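Local coordinates for ABC transporter, substrate binding protein (Agrobacterium tumefaciens, PDB 3C9H) that probably binds a solute in the periplasm for uptake by an ABC transporter and carries a bound magnesium ion, at residues Val37-Leu42 and Tyr74-Lys79; Val78-Thr81 and Lys86-Asp89. All coordinates share one frame; numbering follows the deposited sequence.

Interaction 1 (Val37-Leu42 and Tyr74-Lys79); sequences VVYSSL and YDRIVK. With MG (magnesium ion), chain C.
In one alpha/beta domain of this periplasmic binding protein fold, Tyr39 on strand 35-40 lies against Arg76 and Ile77 of helix 70-82, joining a strand to the helix packed beside it. Tyr39 supplies all of the strand's share of the 173 Å² buried here. Its first torsion, -55°, sets CG beside the backbone N and directs the phenol to the helix, where it crosses the Arg76 side chain at about a right angle. Arg76 reaches it because CG stands opposite the backbone N (chi1 -176°) and the chain runs extended to NE. The ring and guanidinium planes are 44° apart, too tilted for a parallel stack: Tyr39 CZ sits 3.0 Å above the guanidinium plane, displaced toward its rim. Tyr39 OH lies 3.0 Å from Arg76 NH2 and 3.1 Å from Arg76 NE. The firmer partners are acidic: Glu80 hydrogen-bonds Tyr39 OH and pairs with Arg76 NE, while Glu66 forms a salt bridge with Arg76 NH1. These carboxylates would be expected to steady both polar ends. The other flank is apolar, Ile77 CG1 approaching Tyr39 CD2 obliquely at 3.9 Å as the two side chains run alongside in opposite senses. Beyond the strand's end the chain bends in an ST turn, with Leu42 N donating to Ser40 OG at 3.0 Å. There Ser41 O binds magnesium at 2.3 Å, and Asp43 OD1 and a water molecule are further ligands. The ion therefore lies off the strand's C-terminal end, away from the Tyr39 packing. Strand 35-40 runs parallel between strands 62-67 and 90-93, and the helix linking those two packs against it, the beta-alpha-beta crossover familiar from periplasmic binding proteins.

Interaction 2 (Val78-Thr81 and Lys86-Asp89); sequences VKET and KTAD
The flat group here is the carboxylate of Glu80, and Thr87 approaches its OE1 end: Thr87 OG1 donates to Glu80 OE1 at 2.7 Å, arriving nearly along the line of the C-O bond. The same carboxylate is the one engaged by Tyr39 and Arg76. With both oxygens occupied, its rotation should be restricted, and the arginine nearby would be expected to favour its charged form. Glu80 leaves the helix with CG beside the backbone N (chi1 -71°) and extends from there, so the acid group reaches the loop. Thr87 answers with chi1 at -165°, which places OG1 opposite its own backbone N and turns the hydroxyl to the helix. The two segments are the last turn of helix 70-82 and the loop leading back to strand 90-93, the helix-to-strand connection of the beta-alpha-beta unit, and the CA atoms of Glu80 and Thr87 come within 5.9 Å. Between the two segments few other atoms meet. The aliphatic part of Glu80 brings CB to 3.8 Å from Lys86 O, whereas the Lys86 side chain itself sets off away from the helix. Thr81 OG1, bound to Ile77 O one helical turn back, lies 4.0 Å from Thr87 CG2, a van der Waals neighbour. The Thr87 backbone also hydrogen-bonds Ala270.

In the fold
Both contacts use helix 70-82, and their centres lie about 8 Å apart. Interaction 1 is the more buried, joining the helix to strand 35-40; interaction 2, about 21 Å from the centre of the chain against 14 Å, ties the helix end to its following loop and is only partly buried. Their chemistry differs accordingly: a phenol packed on a guanidinium and an isoleucine in the first, one short hydroxyl-carboxylate bond in the second. They touch directly as well, for Tyr39 CG rests 3.5 Å from Ala88 CB, and Val37 O is 2.9 Å from Asp89 N, a probable backbone hydrogen bond where the loop enters strand 90-93.

Interaction 1 (Val37-Leu42 and Tyr74-Lys79)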
ATOM      1  N   VAL A  37      13.020  13.461   8.864  1.00 22.59           N
ATOM      2  CA  VAL A  37      12.647  12.177   9.403  1.00 21.54           C
ATOM      3  C   VAL A  37      11.345  11.723   8.724  1.00 20.38           C
ATOM      4  O   VAL A  37      10.349  12.442   8.742  1.00 19.99           O
ATOM      5  CB  VAL A  37      12.480  12.196  10.923  1.00 20.88           C
ATOM      6  CG1 VAL A  37      12.010  10.843  11.413  1.00 20.47           C
ATOM      7  CG2 VAL A  37      13.845  12.577  11.606  1.00 21.43           C
ATOM      8  N   VAL A  38      11.370  10.524   8.157  1.00 19.47           N
ATOM      9  CA  VAL A  38      10.218   9.947   7.434  1.00 19.38           C
ATOM     10  C   VAL A  38       9.797   8.632   8.092  1.00 19.24           C
ATOM     11  O   VAL A  38      10.631   7.749   8.289  1.00 19.01           O
ATOM     12  CB  VAL A  38      10.589   9.702   5.919  1.00 18.92           C
ATOM     13  CG1 VAL A  38       9.428   9.072   5.152  1.00 18.42           C
ATOM     14  CG2 VAL A  38      11.112  10.998   5.251  1.00 20.41           C
ATOM     15  N   TYR A  39       8.522   8.490   8.466  1.00 19.02           N
ATOM     16  CA  TYR A  39       7.941   7.164   8.728  1.00 18.64           C
ATOM     17  C   TYR A  39       7.139   6.724   7.510  1.00 18.61           C
ATOM     18  O   TYR A  39       6.163   7.382   7.138  1.00 18.71           O
ATOM     19  CB  TYR A  39       7.024   7.124   9.936  1.00 20.42           C
ATOM     20  CG  TYR A  39       7.629   7.607  11.238  1.00 20.87           C
ATOM     21  CD1 TYR A  39       9.002   7.794  11.389  1.00 20.98           C
ATOM     22  CD2 TYR A  39       6.789   7.882  12.336  1.00 20.79           C
ATOM     23  CE1 TYR A  39       9.516   8.251  12.609  1.00 23.50           C
ATOM     24  CE2 TYR A  39       7.279   8.343  13.503  1.00 20.53           C
ATOM     25  CZ  TYR A  39       8.648   8.515  13.653  1.00 21.24           C
ATOM     26  OH  TYR A  39       9.120   8.974  14.862  1.00 24.83           O
ATOM     27  N   SER A  40       7.555   5.622   6.899  1.00 18.26           N
ATOM     28  CA  SER A  40       6.979   5.146   5.628  1.00 18.06           C
ATOM     29  C   SER A  40       6.840   3.647   5.532  1.00 18.22           C
ATOM     30  O   SER A  40       7.614   2.875   6.085  1.00 18.70           O
ATOM     31  CB  SER A  40       7.803   5.678   4.471  1.00 18.42           C
ATOM     32  OG  SER A  40       7.406   5.152   3.222  1.00 18.23           O
ATOM     33  N   SER A  41       5.802   3.211   4.844  1.00 18.66           N
ATOM     34  CA  SER A  41       5.609   1.803   4.625  1.00 19.02           C
ATOM     35  C   SER A  41       6.165   1.369   3.279  1.00 19.12           C
ATOM     36  O   SER A  41       6.117   0.193   2.978  1.00 19.51           O
ATOM     37  CB  SER A  41       4.141   1.420   4.738  1.00 19.01           C
ATOM     38  OG  SER A  41       3.357   1.955   3.669  1.00 18.94           O
ATOM     39  N   LEU A  42       6.650   2.316   2.474  1.00 19.24           N
ATOM     40  CA  LEU A  42       7.206   2.015   1.167  1.00 19.75           C
ATOM     41  C   LEU A  42       8.548   1.317   1.386  1.00 20.46           C
ATOM     42  O   LEU A  42       9.475   1.891   1.981  1.00 20.98           O
ATOM     43  CB  LEU A  42       7.341   3.268   0.297  1.00 19.86           C
ATOM     44  CG  LEU A  42       7.933   3.070  -1.127  1.00 19.24           C
ATOM     45  CD1 LEU A  42       7.118   2.110  -2.000  1.00 21.06           C
ATOM     46  CD2 LEU A  42       8.113   4.365  -1.867  1.00 21.41           C
ATOM     47  N   TYR A  74       0.959   4.610  12.353  1.00 19.11           N
ATOM     48  CA  TYR A  74      -0.167   5.159  13.117  1.00 19.71           C
ATOM     49  C   TYR A  74       0.109   5.169  14.628  1.00 19.97           C
ATOM     50  O   TYR A  74       0.035   6.206  15.291  1.00 20.48           O
ATOM     51  CB  TYR A  74      -1.445   4.348  12.808  1.00 20.61           C
ATOM     52  CG  TYR A  74      -2.646   4.820  13.614  1.00 20.89           C
ATOM     53  CD1 TYR A  74      -3.436   5.875  13.181  1.00 22.75           C
ATOM     54  CD2 TYR A  74      -2.986   4.195  14.805  1.00 23.12           C
ATOM     55  CE1 TYR A  74      -4.522   6.324  13.950  1.00 23.52           C
ATOM     56  CE2 TYR A  74      -4.072   4.620  15.555  1.00 22.31           C
ATOM     57  CZ  TYR A  74      -4.828   5.680  15.132  1.00 22.84           C
ATOM     58  OH  TYR A  74      -5.900   6.105  15.908  1.00 23.60           O
ATOM     59  N   ASP A  75       0.391   4.000  15.186  1.00 20.59           N
ATOM     60  CA  ASP A  75       0.620   3.880  16.626  1.00 21.08           C
ATOM     61  C   ASP A  75       1.727   4.786  17.137  1.00 21.55           C
ATOM     62  O   ASP A  75       1.612   5.405  18.209  1.00 22.36           O
ATOM     63  CB  ASP A  75       0.966   2.439  17.001  1.00 21.16           C
ATOM     64  CG  ASP A  75      -0.205   1.524  16.936  1.00 23.59           C
ATOM     65  OD1 ASP A  75      -1.352   2.010  16.872  1.00 25.01           O
ATOM     66  OD2 ASP A  75       0.024   0.294  16.963  1.00 27.21           O
ATOM     67  N   ARG A  76       2.810   4.866  16.391  1.00 21.93           N
ATOM     68  CA  ARG A  76       3.952   5.645  16.813  1.00 21.84           C
ATOM     69  C   ARG A  76       3.700   7.152  16.779  1.00 21.47           C
ATOM     70  O   ARG A  76       4.073   7.882  17.699  1.00 21.29           O
ATOM     71  CB  ARG A  76       5.131   5.312  15.939  1.00 22.09           C
ATOM     72  CG  ARG A  76       6.399   5.997  16.347  1.00 23.91           C
ATOM     73  CD  ARG A  76       7.606   5.178  15.924  1.00 23.44           C
ATOM     74  NE  ARG A  76       8.778   6.045  15.927  1.00 25.61           N
ATOM     75  CZ  ARG A  76       9.924   5.774  15.344  1.00 24.49           C
ATOM     76  NH1 ARG A  76      10.064   4.664  14.635  1.00 25.96           N
ATOM     77  NH2 ARG A  76      10.904   6.682  15.393  1.00 25.93           N
ATOM     78  N   ILE A  77       3.064   7.621  15.716  1.00 20.44           N
ATOM     79  CA  ILE A  77       2.735   9.033  15.625  1.00 20.71           C
ATOM     80  C   ILE A  77       1.777   9.440  16.761  1.00 20.82           C
ATOM     81  O   ILE A  77       1.964  10.489  17.397  1.00 19.98           O
ATOM     82  CB  ILE A  77       2.162   9.388  14.225  1.00 20.51           C
ATOM     83  CG1 ILE A  77       3.296   9.351  13.190  1.00 21.33           C
ATOM     84  CG2 ILE A  77       1.465  10.767  14.269  1.00 19.15           C
ATOM     85  CD1 ILE A  77       2.874   9.513  11.747  1.00 20.47           C
ATOM     86  N   VAL A  78       0.775   8.612  17.021  1.00 21.08           N
ATOM     87  CA  VAL A  78      -0.174   8.875  18.124  1.00 21.90           C
ATOM     88  C   VAL A  78       0.550   8.882  19.487  1.00 22.51           C
ATOM     89  O   VAL A  78       0.356   9.780  20.299  1.00 22.34           O
ATOM     90  CB  VAL A  78      -1.325   7.849  18.161  1.00 21.49           C
ATOM     91  CG1 VAL A  78      -2.195   8.010  19.495  1.00 22.15           C
ATOM     92  CG2 VAL A  78      -2.216   7.995  16.945  1.00 22.01           C
ATOM     93  N   LYS A  79       1.357   7.868  19.739  1.00 23.25           N
ATOM     94  CA  LYS A  79       2.109   7.773  20.994  1.00 24.56           C
ATOM     95  C   LYS A  79       3.081   8.910  21.226  1.00 23.89           C
ATOM     96  O   LYS A  79       3.118   9.478  22.313  1.00 24.31           O
ATOM     97  CB  LYS A  79       2.872   6.470  21.063  1.00 25.81           C
ATOM     98  CG  LYS A  79       2.002   5.351  21.474  1.00 29.24           C
ATOM     99  CD  LYS A  79       2.785   4.058  21.559  1.00 30.88           C
ATOM    100  CE  LYS A  79       1.880   2.815  21.468  1.00 34.41           C
ATOM    101  NZ  LYS A  79       2.599   1.771  20.649  1.00 39.41           N
TER
HETATM  102 MG    MG C 401       6.199  -2.062   3.228  1.00 22.34          MG
HETATM  103  O   HOH W   1       7.679  -2.077   4.962  1.00 27.23           O

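Interaction 2 (Val78-Thr81 and Lys86-Asp89)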
ATOM      1  N   VAL A  78       0.775   8.612  17.021  1.00 21.08           N
ATOM      2  CA  VAL A  78      -0.174   8.875  18.124  1.00 21.90           C
ATOM      3  C   VAL A  78       0.550   8.882  19.487  1.00 22.51           C
ATOM      4  O   VAL A  78       0.356   9.780  20.299  1.00 22.34           O
ATOM      5  CB  VAL A  78      -1.325   7.849  18.161  1.00 21.49           C
ATOM      6  CG1 VAL A  78      -2.195   8.010  19.495  1.00 22.15           C
ATOM      7  CG2 VAL A  78      -2.216   7.995  16.945  1.00 22.01           C
ATOM      8  N   LYS A  79       1.357   7.868  19.739  1.00 23.25           N
ATOM      9  CA  LYS A  79       2.109   7.773  20.994  1.00 24.56           C
ATOM     10  C   LYS A  79       3.081   8.910  21.226  1.00 23.89           C
ATOM     11  O   LYS A  79       3.118   9.478  22.313  1.00 24.31           O
ATOM     12  CB  LYS A  79       2.872   6.470  21.063  1.00 25.81           C
ATOM     13  CG  LYS A  79       2.002   5.351  21.474  1.00 29.24           C
ATOM     14  CD  LYS A  79       2.785   4.058  21.559  1.00 30.88           C
ATOM     15  CE  LYS A  79       1.880   2.815  21.468  1.00 34.41           C
ATOM     16  NZ  LYS A  79       2.599   1.771  20.649  1.00 39.41           N
ATOM     17  N   GLU A  80       3.872   9.232  20.213  1.00 23.31           N
ATOM     18  CA  GLU A  80       4.849  10.295  20.318  1.00 23.55           C
ATOM     19  C   GLU A  80       4.174  11.650  20.490  1.00 23.50           C
ATOM     20  O   GLU A  80       4.564  12.426  21.349  1.00 22.58           O
ATOM     21  CB  GLU A  80       5.810  10.304  19.124  1.00 22.99           C
ATOM     22  CG  GLU A  80       6.784   9.124  19.165  1.00 23.51           C
ATOM     23  CD  GLU A  80       7.612   8.919  17.891  1.00 24.31           C
ATOM     24  OE1 GLU A  80       7.302   9.505  16.823  1.00 23.67           O
ATOM     25  OE2 GLU A  80       8.600   8.136  17.965  1.00 26.22           O
ATOM     26  N   THR A  81       3.145  11.909  19.697  1.00 23.32           N
ATOM     27  CA  THR A  81       2.422  13.159  19.781  1.00 24.03           C
ATOM     28  C   THR A  81       1.777  13.286  21.169  1.00 24.67           C
ATOM     29  O   THR A  81       1.948  14.300  21.823  1.00 25.70           O
ATOM     30  CB  THR A  81       1.343  13.284  18.684  1.00 23.74           C
ATOM     31  OG1 THR A  81       1.956  13.162  17.389  1.00 22.12           O
ATOM     32  CG2 THR A  81       0.634  14.661  18.778  1.00 21.81           C
ATOM     33  N   LYS A  86       8.339  15.249  19.853  1.00 29.32           N
ATOM     34  CA  LYS A  86       8.282  15.403  18.421  1.00 28.25           C
ATOM     35  C   LYS A  86       8.142  14.034  17.724  1.00 26.91           C
ATOM     36  O   LYS A  86       8.354  12.964  18.311  1.00 26.80           O
ATOM     37  CB  LYS A  86       9.453  16.274  17.920  1.00 29.81           C
ATOM     38  CG  LYS A  86       9.342  17.781  18.421  1.00 33.66           C
ATOM     39  CD  LYS A  86       8.119  18.524  17.816  1.00 36.72           C
ATOM     40  CE  LYS A  86       7.610  19.722  18.609  1.00 38.10           C
ATOM     41  NZ  LYS A  86       6.126  19.939  18.357  1.00 39.85           N
ATOM     42  N   THR A  87       7.731  14.074  16.469  1.00 25.18           N
ATOM     43  CA  THR A  87       7.500  12.860  15.703  1.00 23.28           C
ATOM     44  C   THR A  87       8.065  13.081  14.295  1.00 22.30           C
ATOM     45  O   THR A  87       8.789  14.043  14.060  1.00 22.62           O
ATOM     46  CB  THR A  87       5.978  12.451  15.753  1.00 22.68           C
ATOM     47  OG1 THR A  87       5.797  11.104  15.306  1.00 22.17           O
ATOM     48  CG2 THR A  87       5.073  13.373  14.919  1.00 21.68           C
ATOM     49  N   ALA A  88       7.741  12.192  13.369  1.00 21.06           N
ATOM     50  CA  ALA A  88       8.223  12.289  11.984  1.00 21.12           C
ATOM     51  C   ALA A  88       7.806  13.612  11.342  1.00 20.74           C
ATOM     52  O   ALA A  88       6.803  14.236  11.730  1.00 21.01           O
ATOM     53  CB  ALA A  88       7.674  11.119  11.154  1.00 19.72           C
ATOM     54  N   ASP A  89       8.566  14.014  10.332  1.00 20.55           N
ATOM     55  CA  ASP A  89       8.255  15.193   9.556  1.00 20.16           C
ATOM     56  C   ASP A  89       7.300  14.877   8.385  1.00 19.94           C
ATOM     57  O   ASP A  89       6.646  15.789   7.853  1.00 19.04           O
ATOM     58  CB  ASP A  89       9.556  15.784   9.033  1.00 21.29           C
ATOM     59  CG  ASP A  89      10.544  16.101  10.157  1.00 22.75           C
ATOM     60  OD1 ASP A  89      10.085  16.606  11.188  1.00 25.51           O
ATOM     61  OD2 ASP A  89      11.754  15.830  10.035  1.00 25.62           O
TER